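Local coordinates for protein octaprenyl Pyrophosphate Synthase (Helicobacter pylori, PDB 3TC1) that probably catalyses the magnesium-dependent elongation of an allylic diphosphate with isopentenyl diphosphate units to make octaprenyl diphosphate, at residues F196-D201 against T225-L230; L203-D208 against G267-T272; L231-L236 against L243-F248. All coordinates share one frame; numbering follows the deposited sequence.

In the fold
The three contacts lie on the same side of the chain's centre, in an all-helical fold. Interaction 1 is the innermost, about 13 Å from that centre, and joins helix 182-205 to helix 227-233 beside the magnesium ion; all its touching residues are buried. Interaction 2 sets the end of helix 182-205 against helix 268-286 and is partly buried. Interaction 3, about 26 Å from the centre, joins helix 227-233 to helix 238-246 and is mostly buried, with Ile245 at its exposed side. Interaction 1 combines an aliphatic touch with a water bridge and metal-linked carboxylates. Aliphatic side chains carry the other two, with an aromatic ring in interaction 3. A salt bridge, Glu271 to Lys235, ties interactions 2 and 3.

Interaction 1 (F196-D201 against T225-L230); sequences FQIIDD and TTLPYL. With MG (magnesium ion), chain D.
Asp201 packs on Thr226 where the second aspartate-rich motif of a polyprenyl synthase, DDxxD, meets the start of helix 227-233. Asp200, Asp201 and Asp204 are the acids of this motif, near the end of helix 182-205. The CB of Asp201 points toward the other segment and lies 3.9 Å from Thr226 CB. Next along the side chain, Asp201 CG meets the methyl CG2 of Thr226 at 3.7 Å. CG stands opposite the carbonyl carbon (chi1 -72°), which brings the carboxylate over to this methyl, the two side chains crossing at a slant. The two oxygens then have different roles. Asp201 OD2 comes within 3.6 Å of Thr226 CG2, and its hydrogen bond goes to the hydroxyl of Tyr155 on helix 152-177. Asp201 OD1 accepts a hydrogen bond of 2.9 Å from Gln197 NE2, which reaches it from above the carboxylate plane. A water, itself a magnesium ligand, also donates to OD1, so Asp201 stands in the second shell of the metal. Asp200 is the direct ligand: its OD2 binds the magnesium ion at 2.2 Å, and five waters complete the site. Gln197 NE2 also makes a weak bond to Asp200 OD2 and so links the two acids. One turn before Asp201, Ile198 CG2 touches Leu227 CD2 at 4.0 Å. No direct hydrogen bond joins the segments. Thr226 holds the N-cap position, but its side chain makes no capping bond; its OG1 donates to a water, and that water donates to Asp201 O at 2.7 Å.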
loop_
_atom_site.group_PDB
_atom_site.type_symbol
_atom_site.label_atom_id
_atom_site.label_comp_id
_atom_site.label_asym_id
_atom_site.label_seq_id
_atom_site.Cartn_x
_atom_site.Cartn_y
_atom_site.Cartn_z
ATOM N N PHE B 196 15.272 4.353 -19.677
ATOM C CA PHE B 196 14.184 3.397 -19.800
ATOM C C PHE B 196 12.806 4.053 -19.889
ATOM O O PHE B 196 12.005 3.698 -20.748
ATOM C CB PHE B 196 14.191 2.426 -18.616
ATOM C CG PHE B 196 13.020 1.486 -18.606
ATOM C CD1 PHE B 196 12.971 0.402 -19.479
ATOM C CD2 PHE B 196 11.942 1.709 -17.755
ATOM C CE1 PHE B 196 11.864 -0.443 -19.507
ATOM C CE2 PHE B 196 10.829 0.867 -17.776
ATOM C CZ PHE B 196 10.793 -0.209 -18.655
ATOM N N GLN B 197 12.526 5.004 -19.006
ATOM C CA GLN B 197 11.221 5.655 -19.018
ATOM C C GLN B 197 11.051 6.622 -20.186
ATOM O O GLN B 197 9.936 6.829 -20.663
ATOM C CB GLN B 197 10.968 6.388 -17.701
ATOM C CG GLN B 197 9.527 6.877 -17.543
ATOM C CD GLN B 197 8.515 5.752 -17.689
ATOM O OE1 GLN B 197 8.568 4.756 -16.965
ATOM N NE2 GLN B 197 7.588 5.905 -18.629
ATOM N N ILE B 198 12.142 7.227 -20.640
ATOM C CA ILE B 198 12.052 8.143 -21.774
ATOM C C ILE B 198 11.685 7.323 -23.017
ATOM O O ILE B 198 10.806 7.711 -23.791
ATOM C CB ILE B 198 13.388 8.894 -21.996
ATOM C CG1 ILE B 198 13.621 9.876 -20.842
ATOM C CG2 ILE B 198 13.352 9.676 -23.312
ATOM C CD1 ILE B 198 15.018 10.486 -20.828
ATOM N N ILE B 199 12.341 6.175 -23.185
ATOM C CA ILE B 199 12.069 5.297 -24.321
ATOM C C ILE B 199 10.647 4.747 -24.218
ATOM O O ILE B 199 9.967 4.537 -25.229
ATOM C CB ILE B 199 13.068 4.109 -24.379
ATOM C CG1 ILE B 199 14.475 4.626 -24.692
ATOM C CG2 ILE B 199 12.614 3.087 -25.415
ATOM C CD1 ILE B 199 14.581 5.407 -25.994
ATOM N N ASP B 200 10.196 4.511 -22.994
ATOM C CA ASP B 200 8.849 4.000 -22.810
ATOM C C ASP B 200 7.847 5.067 -23.241
ATOM O O ASP B 200 6.860 4.768 -23.913
ATOM C CB ASP B 200 8.598 3.626 -21.359
ATOM C CG ASP B 200 7.205 3.106 -21.146
ATOM O OD1 ASP B 200 6.925 1.961 -21.566
ATOM O OD2 ASP B 200 6.388 3.856 -20.577
ATOM N N ASP B 201 8.103 6.314 -22.859
ATOM C CA ASP B 201 7.211 7.403 -23.247
ATOM C C ASP B 201 7.275 7.572 -24.762
ATOM O O ASP B 201 6.282 7.907 -25.410
ATOM C CB ASP B 201 7.626 8.712 -22.565
ATOM C CG ASP B 201 7.312 8.726 -21.075
ATOM O OD1 ASP B 201 6.676 7.761 -20.592
ATOM O OD2 ASP B 201 7.691 9.709 -20.390
ATOM N N THR B 225 1.724 14.801 -19.928
ATOM C CA THR B 225 2.469 15.543 -20.940
ATOM C C THR B 225 3.913 15.046 -20.896
ATOM O O THR B 225 4.756 15.609 -20.195
ATOM C CB THR B 225 2.445 17.064 -20.678
ATOM O OG1 THR B 225 1.091 17.501 -20.495
ATOM C CG2 THR B 225 3.037 17.807 -21.872
ATOM N N THR B 226 4.181 13.981 -21.647
ATOM C CA THR B 226 5.501 13.359 -21.688
ATOM C C THR B 226 6.522 14.165 -22.490
ATOM O O THR B 226 6.169 15.137 -23.157
ATOM C CB THR B 226 5.404 11.926 -22.254
ATOM O OG1 THR B 226 4.842 11.962 -23.570
ATOM C CG2 THR B 226 4.494 11.073 -21.368
ATOM N N LEU B 227 7.786 13.751 -22.426
ATOM C CA LEU B 227 8.860 14.469 -23.120
ATOM C C LEU B 227 8.558 14.854 -24.573
ATOM O O LEU B 227 8.778 15.993 -24.967
ATOM C CB LEU B 227 10.171 13.670 -23.051
ATOM C CG LEU B 227 11.424 14.454 -23.473
ATOM C CD1 LEU B 227 11.497 15.769 -22.697
ATOM C CD2 LEU B 227 12.673 13.615 -23.227
ATOM N N PRO B 228 8.064 13.908 -25.393
ATOM C CA PRO B 228 7.769 14.273 -26.782
ATOM C C PRO B 228 6.870 15.510 -26.874
ATOM O O PRO B 228 7.109 16.403 -27.681
ATOM C CB PRO B 228 7.075 13.025 -27.324
ATOM C CG PRO B 228 7.731 11.920 -26.552
ATOM C CD PRO B 228 7.782 12.484 -25.151
ATOM N N TYR B 229 5.834 15.552 -26.040
ATOM C CA TYR B 229 4.890 16.669 -26.036
ATOM C C TYR B 229 5.529 17.945 -25.511
ATOM O O TYR B 229 5.229 19.041 -25.986
ATOM C CB TYR B 229 3.660 16.296 -25.199
ATOM C CG TYR B 229 2.835 15.202 -25.843
ATOM C CD1 TYR B 229 1.864 15.505 -26.803
ATOM C CD2 TYR B 229 3.058 13.860 -25.531
ATOM C CE1 TYR B 229 1.136 14.496 -27.436
ATOM C CE2 TYR B 229 2.335 12.842 -26.164
ATOM C CZ TYR B 229 1.378 13.169 -27.112
ATOM O OH TYR B 229 0.655 12.169 -27.724
ATOM N N LEU B 230 6.412 17.801 -24.526
ATOM C CA LEU B 230 7.111 18.946 -23.959
ATOM C C LEU B 230 8.045 19.562 -25.006
ATOM O O LEU B 230 8.049 20.774 -25.214
ATOM C CB LEU B 230 7.913 18.506 -22.730
ATOM C CG LEU B 230 7.025 18.135 -21.536
ATOM C CD1 LEU B 230 7.786 17.270 -20.544
ATOM C CD2 LEU B 230 6.522 19.430 -20.889
HETATM MG MG MG D . 4.223 4.070 -21.098
HETATM O O HOH W 1 4.744 3.642 -23.495
HETATM O O HOH W 2 3.721 1.834 -21.052
HETATM O O HOH W 3 4.325 9.541 -24.475
HETATM O O HOH W 4 4.553 6.298 -21.241
HETATM O O HOH W 5 1.968 4.634 -21.482
HETATM O O HOH W 6 4.064 4.549 -18.643
#

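Interaction 2 (L203-D208 against G267-T272); sequences LDITQD and GIIEET
Ile205 and Thr206 both meet the end of Ile269, near the end of helix 182-205 and beside the start of helix 268-286. Asp204, just before them, is the last acid of the DDxxD motif. Its two carboxylate oxygens accept hydrogen bonds from the backbone N atoms of Ser218 and Asp219, which anchors the following loop to the helix end. Ile205 follows, with its CB directed toward the other segment. Its CG1 lies between the backbone N and the carbonyl carbon (chi1 53°), and from there CD1 reaches Ile269 CD1 at 3.6 Å. The two side chains run past each other in opposite senses, and only their CD1 methyls come within touching distance. Phe217, Tyr229 and Phe263 also pack on Ile205. Thr206 has an extended backbone. Thr206 and Ile269 reach toward each other tip to tip. Thr206 CB and Thr206 OG1 each lie 3.9 Å from Ile269 CD1, so a single methyl serves both residues of the first segment. Ile269 holds its CG1 anti to the carbonyl carbon (chi1 -54°), and this presents CD1 to the two of them.

The facing segment begins at a helix junction. Gly267, with positive phi, closes helix 253-265 as the C-prime residue of a Schellman motif and is also the N-cap of helix 268-286. In that helix Thr272 OG1 donates to Ile268 O at 2.8 Å, while Thr272 N reaches the same oxygen from the opposite face of its plane. Across the contact itself there is no hydrogen bond. The union therefore rests on van der Waals contact alone, with no polar pair to fix its orientation.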
loop_
_atom_site.group_PDB
_atom_site.type_symbol
_atom_site.label_atom_id
_atom_site.label_comp_id
_atom_site.label_asym_id
_atom_site.label_seq_id
_atom_site.Cartn_x
_atom_site.Cartn_y
_atom_site.Cartn_z
ATOM N N LEU B 203 7.887 5.155 -27.011
ATOM C CA LEU B 203 7.157 4.043 -27.610
ATOM C C LEU B 203 5.637 4.182 -27.543
ATOM O O LEU B 203 4.907 3.425 -28.189
ATOM C CB LEU B 203 7.597 2.724 -26.974
ATOM C CG LEU B 203 9.020 2.306 -27.360
ATOM C CD1 LEU B 203 9.425 1.048 -26.601
ATOM C CD2 LEU B 203 9.080 2.078 -28.869
ATOM N N ASP B 204 5.154 5.150 -26.772
ATOM C CA ASP B 204 3.718 5.365 -26.676
ATOM C C ASP B 204 3.236 6.123 -27.898
ATOM O O ASP B 204 2.071 6.017 -28.293
ATOM C CB ASP B 204 3.362 6.195 -25.442
ATOM C CG ASP B 204 1.855 6.431 -25.311
ATOM O OD1 ASP B 204 1.102 5.450 -25.132
ATOM O OD2 ASP B 204 1.416 7.595 -25.386
ATOM N N ILE B 205 4.135 6.887 -28.505
ATOM C CA ILE B 205 3.746 7.695 -29.654
ATOM C C ILE B 205 4.468 7.429 -30.960
ATOM O O ILE B 205 4.283 8.157 -31.931
ATOM C CB ILE B 205 3.855 9.197 -29.312
ATOM C CG1 ILE B 205 5.248 9.523 -28.752
ATOM C CG2 ILE B 205 2.785 9.564 -28.303
ATOM C CD1 ILE B 205 6.328 9.688 -29.805
ATOM N N THR B 206 5.291 6.394 -30.999
ATOM C CA THR B 206 5.984 6.105 -32.231
ATOM C C THR B 206 6.227 4.622 -32.386
ATOM O O THR B 206 6.452 3.894 -31.417
ATOM C CB THR B 206 7.316 6.884 -32.340
ATOM O OG1 THR B 206 7.716 6.936 -33.717
ATOM C CG2 THR B 206 8.412 6.216 -31.511
ATOM N N GLN B 207 6.178 4.185 -33.634
ATOM C CA GLN B 207 6.343 2.786 -33.946
ATOM C C GLN B 207 7.631 2.111 -33.571
ATOM O O GLN B 207 8.730 2.648 -33.665
ATOM C CB GLN B 207 6.066 2.529 -35.426
ATOM C CG GLN B 207 4.622 2.147 -35.672
ATOM C CD GLN B 207 4.364 0.648 -35.576
ATOM O OE1 GLN B 207 5.165 -0.105 -35.022
ATOM N NE2 GLN B 207 3.229 0.215 -36.115
ATOM N N ASP B 208 7.431 0.879 -33.146
ATOM C CA ASP B 208 8.476 -0.029 -32.755
ATOM C C ASP B 208 8.657 -0.846 -34.021
ATOM O O ASP B 208 7.902 -1.768 -34.266
ATOM C CB ASP B 208 7.943 -0.882 -31.627
ATOM C CG ASP B 208 8.926 -1.890 -31.162
ATOM O OD1 ASP B 208 9.854 -2.205 -31.940
ATOM O OD2 ASP B 208 8.759 -2.361 -30.021
ATOM N N GLY B 267 11.114 17.184 -35.826
ATOM C CA GLY B 267 12.094 16.170 -35.471
ATOM C C GLY B 267 12.098 15.804 -33.998
ATOM O O GLY B 267 13.155 15.603 -33.398
ATOM N N ILE B 268 10.911 15.702 -33.414
ATOM C CA ILE B 268 10.787 15.387 -31.995
ATOM C C ILE B 268 11.217 13.966 -31.650
ATOM O O ILE B 268 11.761 13.722 -30.574
ATOM C CB ILE B 268 9.331 15.614 -31.524
ATOM C CG1 ILE B 268 8.918 17.058 -31.818
ATOM C CG2 ILE B 268 9.198 15.313 -30.035
ATOM C CD1 ILE B 268 9.830 18.125 -31.172
ATOM N N ILE B 269 10.983 13.021 -32.559
ATOM C CA ILE B 269 11.348 11.641 -32.276
ATOM C C ILE B 269 12.852 11.508 -32.053
ATOM O O ILE B 269 13.291 10.910 -31.066
ATOM C CB ILE B 269 10.913 10.687 -33.416
ATOM C CG1 ILE B 269 9.418 10.850 -33.704
ATOM C CG2 ILE B 269 11.245 9.246 -33.041
ATOM C CD1 ILE B 269 8.511 10.594 -32.524
ATOM N N GLU B 270 13.646 12.068 -32.960
ATOM C CA GLU B 270 15.094 11.985 -32.812
ATOM C C GLU B 270 15.557 12.795 -31.604
ATOM O O GLU B 270 16.475 12.388 -30.898
ATOM C CB GLU B 270 15.808 12.479 -34.078
ATOM C CG GLU B 270 17.325 12.643 -33.921
ATOM C CD GLU B 270 18.086 11.324 -33.856
ATOM O OE1 GLU B 270 17.700 10.436 -33.065
ATOM O OE2 GLU B 270 19.085 11.185 -34.597
ATOM N N GLU B 271 14.922 13.936 -31.360
ATOM C CA GLU B 271 15.304 14.774 -30.231
ATOM C C GLU B 271 15.057 14.040 -28.911
ATOM O O GLU B 271 15.869 14.117 -27.985
ATOM C CB GLU B 271 14.534 16.106 -30.258
ATOM C CG GLU B 271 14.926 17.074 -29.140
ATOM C CD GLU B 271 14.248 18.435 -29.250
ATOM O OE1 GLU B 271 13.134 18.513 -29.809
ATOM O OE2 GLU B 271 14.823 19.428 -28.755
ATOM N N THR B 272 13.943 13.317 -28.837
ATOM C CA THR B 272 13.596 12.562 -27.638
ATOM C C THR B 272 14.585 11.417 -27.455
ATOM O O THR B 272 15.093 11.174 -26.352
ATOM C CB THR B 272 12.161 11.979 -27.745
ATOM O OG1 THR B 272 11.213 13.047 -27.860
ATOM C CG2 THR B 272 11.820 11.149 -26.507
#

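Interaction 3 (L231-L236 against L243-F248); sequences LLYEKL and LLISYF
Leu244 projects from helix 238-246 onto the end of helix 227-233 and the turn after it, meeting Leu232 and Tyr233 of the helix and Leu236 of the turn. These are two consecutive short helices of the all-helical isoprenoid synthase fold, joined by a brief turn. Leu244 has the largest area buried by the contact. Its CG is anti to the backbone N (chi1 -178°), and this carries the branched end across to segment 231-236. The methyl CD2 does most of the touching. It lies 3.8 Å from Leu236 CD1, and Leu244 CB is 4.0 Å from the same methyl. The side chains of Leu236 and Leu244 cross at about a right angle. Leu244 CD2 is also 4.4 Å from Leu232 CD2, a looser touch. The other branch, Leu244 CD1, packs on the ring of Tyr229, one turn back along helix 227-233.

Tyr233 comes second. Its CB is 4.3 Å from Leu244 CD2, and that methyl sits at the edge of the ring, near its plane. Further out, Tyr233 CE1 approaches Ile245 CD1 to 4.2 Å, obliquely to the ring. Ile245 is the third main contributor and lies at the exposed side of the contact. The Tyr233 ring also meets the ring of Phe148, with the planes at about 50°, and touches Ser150.

Every contact between the segments is apolar. A polar link between the helices is made nearby, where Gln241 NE2 donates to the backbone O of Tyr233. Other packing comes from Tyr266, which touches Leu232 and Leu236, and from Phe263 on Leu232. Leu232 O accepts from two backbone donors, Lys235 N at 2.9 Å and Leu236 N at 3.0 Å.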
loop_
_atom_site.group_PDB
_atom_site.type_symbol
_atom_site.label_atom_id
_atom_site.label_comp_id
_atom_site.label_asym_id
_atom_site.label_seq_id
_atom_site.Cartn_x
_atom_site.Cartn_y
_atom_site.Cartn_z
ATOM N N LEU B 231 8.836 18.717 -25.659
ATOM C CA LEU B 231 9.768 19.191 -26.683
ATOM C C LEU B 231 9.012 19.784 -27.873
ATOM O O LEU B 231 9.432 20.790 -28.447
ATOM C CB LEU B 231 10.675 18.043 -27.143
ATOM C CG LEU B 231 11.625 17.474 -26.081
ATOM C CD1 LEU B 231 12.423 16.319 -26.660
ATOM C CD2 LEU B 231 12.564 18.575 -25.592
ATOM N N LEU B 232 7.898 19.161 -28.244
ATOM C CA LEU B 232 7.087 19.661 -29.354
ATOM C C LEU B 232 6.528 21.039 -29.020
ATOM O O LEU B 232 6.625 21.971 -29.814
ATOM C CB LEU B 232 5.916 18.710 -29.651
ATOM C CG LEU B 232 4.969 19.212 -30.755
ATOM C CD1 LEU B 232 5.736 19.321 -32.080
ATOM C CD2 LEU B 232 3.785 18.267 -30.905
ATOM N N TYR B 233 5.940 21.158 -27.833
ATOM C CA TYR B 233 5.345 22.414 -27.379
ATOM C C TYR B 233 6.309 23.599 -27.469
ATOM O O TYR B 233 5.905 24.715 -27.792
ATOM C CB TYR B 233 4.863 22.275 -25.931
ATOM C CG TYR B 233 4.186 23.520 -25.415
ATOM C CD1 TYR B 233 2.882 23.834 -25.795
ATOM C CD2 TYR B 233 4.860 24.407 -24.578
ATOM C CE1 TYR B 233 2.267 25.001 -25.358
ATOM C CE2 TYR B 233 4.256 25.578 -24.137
ATOM C CZ TYR B 233 2.959 25.865 -24.529
ATOM O OH TYR B 233 2.349 27.010 -24.083
ATOM N N GLU B 234 7.573 23.352 -27.151
ATOM C CA GLU B 234 8.605 24.385 -27.195
ATOM C C GLU B 234 8.935 24.871 -28.615
ATOM O O GLU B 234 9.542 25.931 -28.783
ATOM C CB GLU B 234 9.883 23.858 -26.530
ATOM C CG GLU B 234 9.820 23.823 -25.010
ATOM C CD GLU B 234 10.817 22.853 -24.399
ATOM O OE1 GLU B 234 11.938 22.721 -24.936
ATOM O OE2 GLU B 234 10.481 22.228 -23.370
ATOM N N LYS B 235 8.534 24.104 -29.628
ATOM C CA LYS B 235 8.809 24.456 -31.028
ATOM C C LYS B 235 7.580 24.937 -31.800
ATOM O O LYS B 235 7.712 25.580 -32.843
ATOM C CB LYS B 235 9.379 23.248 -31.781
ATOM C CG LYS B 235 10.616 22.614 -31.182
ATOM C CD LYS B 235 11.882 23.327 -31.611
ATOM C CE LYS B 235 13.110 22.586 -31.100
ATOM N NZ LYS B 235 13.147 21.176 -31.579
ATOM N N LEU B 236 6.391 24.616 -31.302
ATOM C CA LEU B 236 5.148 24.989 -31.977
ATOM C C LEU B 236 4.865 26.480 -32.008
ATOM O O LEU B 236 5.232 27.212 -31.089
ATOM C CB LEU B 236 3.954 24.298 -31.313
ATOM C CG LEU B 236 3.871 22.772 -31.349
ATOM C CD1 LEU B 236 2.656 22.310 -30.547
ATOM C CD2 LEU B 236 3.779 22.298 -32.794
ATOM N N LEU B 243 -3.840 24.413 -30.286
ATOM C CA LEU B 243 -4.432 23.142 -30.684
ATOM C C LEU B 243 -3.961 21.995 -29.792
ATOM O O LEU B 243 -4.768 21.185 -29.333
ATOM C CB LEU B 243 -4.094 22.819 -32.145
ATOM C CG LEU B 243 -4.737 23.673 -33.244
ATOM C CD1 LEU B 243 -4.300 23.155 -34.620
ATOM C CD2 LEU B 243 -6.253 23.616 -33.116
ATOM N N LEU B 244 -2.655 21.917 -29.555
ATOM C CA LEU B 244 -2.120 20.851 -28.716
ATOM C C LEU B 244 -2.786 20.882 -27.347
ATOM O O LEU B 244 -3.224 19.849 -26.842
ATOM C CB LEU B 244 -0.603 20.986 -28.564
ATOM C CG LEU B 244 0.056 19.882 -27.732
ATOM C CD1 LEU B 244 -0.174 18.528 -28.392
ATOM C CD2 LEU B 244 1.551 20.170 -27.601
ATOM N N ILE B 245 -2.871 22.068 -26.749
ATOM C CA ILE B 245 -3.501 22.197 -25.444
ATOM C C ILE B 245 -4.967 21.755 -25.498
ATOM O O ILE B 245 -5.455 21.074 -24.594
ATOM C CB ILE B 245 -3.414 23.650 -24.917
ATOM C CG1 ILE B 245 -1.954 23.997 -24.608
ATOM C CG2 ILE B 245 -4.272 23.803 -23.656
ATOM C CD1 ILE B 245 -1.738 25.415 -24.116
ATOM N N SER B 246 -5.662 22.124 -26.568
ATOM C CA SER B 246 -7.063 21.751 -26.726
ATOM C C SER B 246 -7.214 20.236 -26.878
ATOM O O SER B 246 -8.280 19.684 -26.612
ATOM C CB SER B 246 -7.661 22.430 -27.957
ATOM O OG SER B 246 -7.242 21.768 -29.140
ATOM N N TYR B 247 -6.157 19.559 -27.316
ATOM C CA TYR B 247 -6.238 18.112 -27.477
ATOM C C TYR B 247 -5.903 17.361 -26.191
ATOM O O TYR B 247 -5.991 16.135 -26.143
ATOM C CB TYR B 247 -5.319 17.636 -28.611
ATOM C CG TYR B 247 -5.706 18.170 -29.973
ATOM C CD1 TYR B 247 -7.023 18.558 -30.246
ATOM C CD2 TYR B 247 -4.761 18.275 -30.999
ATOM C CE1 TYR B 247 -7.391 19.039 -31.506
ATOM C CE2 TYR B 247 -5.119 18.750 -32.259
ATOM C CZ TYR B 247 -6.433 19.132 -32.506
ATOM O OH TYR B 247 -6.788 19.618 -33.749
ATOM N N PHE B 248 -5.525 18.099 -25.153
ATOM C CA PHE B 248 -5.190 17.495 -23.863
ATOM C C PHE B 248 -6.354 16.606 -23.403
ATOM O O PHE B 248 -7.510 17.034 -23.403
ATOM C CB PHE B 248 -4.926 18.597 -22.830
ATOM C CG PHE B 248 -4.513 18.083 -21.476
ATOM C CD1 PHE B 248 -3.285 17.452 -21.299
ATOM C CD2 PHE B 248 -5.352 18.239 -20.375
ATOM C CE1 PHE B 248 -2.894 16.982 -20.043
ATOM C CE2 PHE B 248 -4.970 17.771 -19.107
ATOM C CZ PHE B 248 -3.742 17.145 -18.943
#